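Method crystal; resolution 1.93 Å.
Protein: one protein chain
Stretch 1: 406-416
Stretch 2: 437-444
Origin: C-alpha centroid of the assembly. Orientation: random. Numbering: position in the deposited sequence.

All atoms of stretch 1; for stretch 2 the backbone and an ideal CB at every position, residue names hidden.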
# COMPACT_ATOMS: atom_id res chain seq x y z
N VAL A 406 6.88 8.62 4.59
CA VAL A 406 6.35 8.48 3.26
C VAL A 406 7.29 7.58 2.49
O VAL A 406 8.45 7.90 2.28
CB VAL A 406 6.26 9.83 2.53
CG1 VAL A 406 5.67 9.68 1.10
CG2 VAL A 406 5.44 10.85 3.38
N GLY A 407 6.81 6.43 2.08
CA GLY A 407 7.64 5.54 1.30
C GLY A 407 7.66 5.80 -0.17
O GLY A 407 6.64 6.12 -0.78
N THR A 408 8.84 5.64 -0.76
CA THR A 408 8.99 5.63 -2.20
C THR A 408 8.18 4.48 -2.85
O THR A 408 7.62 3.63 -2.18
CB THR A 408 10.45 5.49 -2.55
OG1 THR A 408 10.66 5.68 -3.95
CG2 THR A 408 11.02 4.14 -2.05
N SER A 409 8.17 4.47 -4.17
CA SER A 409 7.48 3.44 -4.92
C SER A 409 8.41 2.24 -5.18
O SER A 409 9.63 2.39 -5.26
CB SER A 409 7.08 4.04 -6.24
OG SER A 409 8.16 4.74 -6.84
N ILE A 410 7.80 1.07 -5.31
CA ILE A 410 8.49 -0.17 -5.72
C ILE A 410 9.09 0.01 -7.10
O ILE A 410 10.25 -0.37 -7.33
CB ILE A 410 7.52 -1.36 -5.67
CG1 ILE A 410 7.14 -1.68 -4.23
CG2 ILE A 410 8.06 -2.58 -6.42
CD1 ILE A 410 8.24 -2.48 -3.41
N THR A 411 8.32 0.58 -8.04
CA THR A 411 8.82 0.91 -9.38
C THR A 411 8.32 2.21 -10.02
O THR A 411 8.96 2.74 -10.90
CB THR A 411 8.42 -0.18 -10.40
OG1 THR A 411 7.01 -0.44 -10.25
CG2 THR A 411 9.25 -1.48 -10.18
N SER A 412 7.13 2.69 -9.64
CA SER A 412 6.48 3.78 -10.39
C SER A 412 7.42 4.97 -10.47
O SER A 412 7.99 5.39 -9.46
CB SER A 412 5.17 4.21 -9.74
OG SER A 412 4.33 3.10 -9.55
N GLY A 413 7.62 5.44 -11.70
CA GLY A 413 8.46 6.59 -11.97
C GLY A 413 9.83 6.26 -12.50
O GLY A 413 10.51 7.12 -13.05
N GLY A 414 10.25 5.00 -12.39
CA GLY A 414 11.51 4.59 -13.00
C GLY A 414 12.70 4.76 -12.06
O GLY A 414 12.54 4.74 -10.84
N ASN A 415 13.88 4.95 -12.62
CA ASN A 415 15.10 4.83 -11.82
C ASN A 415 15.30 5.94 -10.81
O ASN A 415 15.84 5.71 -9.70
CB ASN A 415 16.32 4.71 -12.72
CG ASN A 415 16.31 3.47 -13.57
OD1 ASN A 415 15.73 2.43 -13.18
ND2 ASN A 415 16.94 3.55 -14.73
N GLY A 416 14.88 7.15 -11.17
CA GLY A 416 14.92 8.26 -10.23
C GLY A 416 16.35 8.70 -9.94
O GLY A 416 17.26 8.54 -10.77
N UNK A 437 14.30 11.51 -0.75
CA UNK A 437 15.06 10.66 -1.66
C UNK A 437 14.18 10.16 -2.82
O UNK A 437 12.99 9.96 -2.62
CB UNK A 437 15.65 9.47 -0.90
N UNK A 438 14.75 9.95 -4.00
CA UNK A 438 13.93 9.56 -5.17
C UNK A 438 14.42 8.28 -5.88
O UNK A 438 14.35 8.19 -7.09
CB UNK A 438 13.91 10.71 -6.18
N UNK A 439 14.91 7.31 -5.11
CA UNK A 439 15.20 5.97 -5.61
C UNK A 439 14.06 5.04 -5.22
O UNK A 439 13.41 5.24 -4.22
CB UNK A 439 16.53 5.45 -5.07
N UNK A 440 13.88 3.97 -6.00
CA UNK A 440 12.85 2.98 -5.72
C UNK A 440 13.26 2.06 -4.57
O UNK A 440 14.45 1.91 -4.25
CB UNK A 440 12.56 2.16 -6.97
N UNK A 441 12.27 1.45 -3.95
CA UNK A 441 12.49 0.55 -2.83
C UNK A 441 11.26 0.47 -1.94
O UNK A 441 10.11 0.46 -2.42
CB UNK A 441 13.70 1.00 -2.01
N UNK A 442 11.51 0.45 -0.65
CA UNK A 442 10.48 0.28 0.36
C UNK A 442 11.05 0.72 1.70
O UNK A 442 12.20 1.14 1.77
CB UNK A 442 9.99 -1.17 0.42
N UNK A 443 10.22 0.71 2.72
CA UNK A 443 10.59 1.22 4.05
C UNK A 443 10.46 0.09 5.04
O UNK A 443 9.50 -0.68 5.03
CB UNK A 443 9.72 2.41 4.47
N UNK A 444 11.49 -0.08 5.87
CA UNK A 444 11.48 -1.08 6.93
C UNK A 444 11.41 -0.42 8.30
O UNK A 444 12.25 0.43 8.62
CB UNK A 444 12.72 -1.97 6.84

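Position 437 lies at the far end of the contact. Its CB points sideways, and no atom of stretch 1 comes within 5.5 Å of it. Stretch 1 sets no demand here, and many side chains would do. The residue is Asn437, which makes no contact with stretch 1.

At position 438 CA-to-CB again points sideways. The ideal CB is 4.8 Å from Gly416 CA, its nearest neighbour in stretch 1, and CB does not point at stretch 1, so the visible atoms set little demand and polar or acidic side chains would suit as well as others. The backbone does the visible work: the carbonyl O of 438 receives a CA-H...O contact from Gly416 CA at 3.2 Å. An ideal CB on Gly416 would fall 1.9 Å from that O, a clash, so glycine suits the close approach. The residue is Asp438. Its acid serves a neighbour in its own stretch, at position 440.

At position 439 CB points away from stretch 1, and the ideal CB has Asn415 O as its nearest atom there, at 4.7 Å. Stretch 1 does not block a large side chain here, aromatic or aliphatic. The carbonyl O of 439 accepts a hydrogen bond from Thr408 OG1 at 2.8 Å, whatever the side chain. The residue is Tyr439. Its ring turns part of the way back, with Asn415 O at the ring edge, 3.8 Å from Tyr439 CD1.

Position 440 faces the richest surroundings. CB points sideways, 3.4 Å from both Ser409 O and Ile410 O. Beyond it stretch 1 offers the hydroxyls of Thr408 and Ser409 and the carbonyls of Ser412 and Gly414. Such a set of acceptors favours a long donor; lysine or glutamine could meet some of them, arginine more. The residue is Arg440. Its NH1 donates to Gly414 O at 2.8 Å, and its NH2 to Thr408 OG1 at 3.0 Å. Its NE makes a weak hydrogen bond to Ser409 OG at 2.8 Å. Ser409 OG in turn donates to Ser412 O at 2.7 Å, and Ser412 O lies over one face of the guanidinium. Arg440 NH2 also forms a salt bridge with Asp438 OD1 at 2.9 Å. A water joins Arg440 N to Asn415 O.

Position 441 has phi 155 and psi -139. A CB at these angles would be jammed against the preceding carbonyl O, so glycine is called for. The residue is Gly441. Its N donates to Ser409 O at 3.1 Å, tying the two backbones together, and Thr408 CG2 packs 3.5 Å from the same Gly441 N.

At position 442 CB points away, 4.4 Å from Ile410 CD1. An apolar or aromatic residue would suit. The residue is Tyr442, whose CB meets Ile410 CD1 at 4.4 Å while its hydroxyl bonds elsewhere in the structure.

At position 443 CB points toward stretch 1, and the ideal CB is 4.9 Å from Gly407 CA. A small or medium apolar side chain fits. The residue is Val443, whose CG2 rests 3.6 Å from Gly407 CA.

Position 444 is out of reach, so stretch 1 imposes no choice. The residue is Arg444.

Stretch 2 437-444: NDYRGYVR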
# COMPACT_ATOMS: atom_id res chain seq x y z
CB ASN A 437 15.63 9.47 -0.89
CG ASN A 437 16.60 8.68 -1.70
OD1 ASN A 437 17.72 9.13 -2.02
ND2 ASN A 437 16.20 7.49 -2.06
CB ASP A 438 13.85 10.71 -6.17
CG ASP A 438 12.77 10.52 -7.22
OD1 ASP A 438 11.78 9.80 -6.95
OD2 ASP A 438 12.96 11.09 -8.32
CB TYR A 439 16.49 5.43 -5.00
CG TYR A 439 17.76 6.17 -5.42
CD1 TYR A 439 18.06 6.37 -6.74
CD2 TYR A 439 18.66 6.65 -4.45
CE1 TYR A 439 19.21 7.04 -7.11
CE2 TYR A 439 19.80 7.32 -4.81
CZ TYR A 439 20.07 7.50 -6.13
OH TYR A 439 21.21 8.16 -6.50
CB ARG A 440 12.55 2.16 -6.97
CG ARG A 440 12.32 2.97 -8.24
CD ARG A 440 10.96 3.68 -8.24
NE ARG A 440 10.89 4.83 -7.33
CZ ARG A 440 11.55 5.98 -7.47
NH1 ARG A 440 12.37 6.18 -8.48
NH2 ARG A 440 11.35 6.94 -6.57
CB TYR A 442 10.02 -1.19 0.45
CG TYR A 442 11.11 -2.19 0.79
CD1 TYR A 442 11.42 -2.51 2.12
CD2 TYR A 442 11.80 -2.83 -0.21
CE1 TYR A 442 12.42 -3.43 2.42
CE2 TYR A 442 12.79 -3.74 0.06
CZ TYR A 442 13.11 -4.03 1.38
OH TYR A 442 14.09 -4.96 1.61
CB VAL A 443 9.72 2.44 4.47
CG1 VAL A 443 10.13 2.94 5.83
CG2 VAL A 443 9.80 3.54 3.42
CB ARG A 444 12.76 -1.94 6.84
CG ARG A 444 12.84 -3.04 7.87
CD ARG A 444 14.15 -3.84 7.73
NE ARG A 444 15.30 -3.01 8.04
CZ ARG A 444 16.55 -3.21 7.63
NH1 ARG A 444 16.88 -4.24 6.85
NH2 ARG A 444 17.50 -2.37 8.00
O HOH W 1 7.42 1.01 -1.76
O HOH W 2 15.66 3.44 -8.24
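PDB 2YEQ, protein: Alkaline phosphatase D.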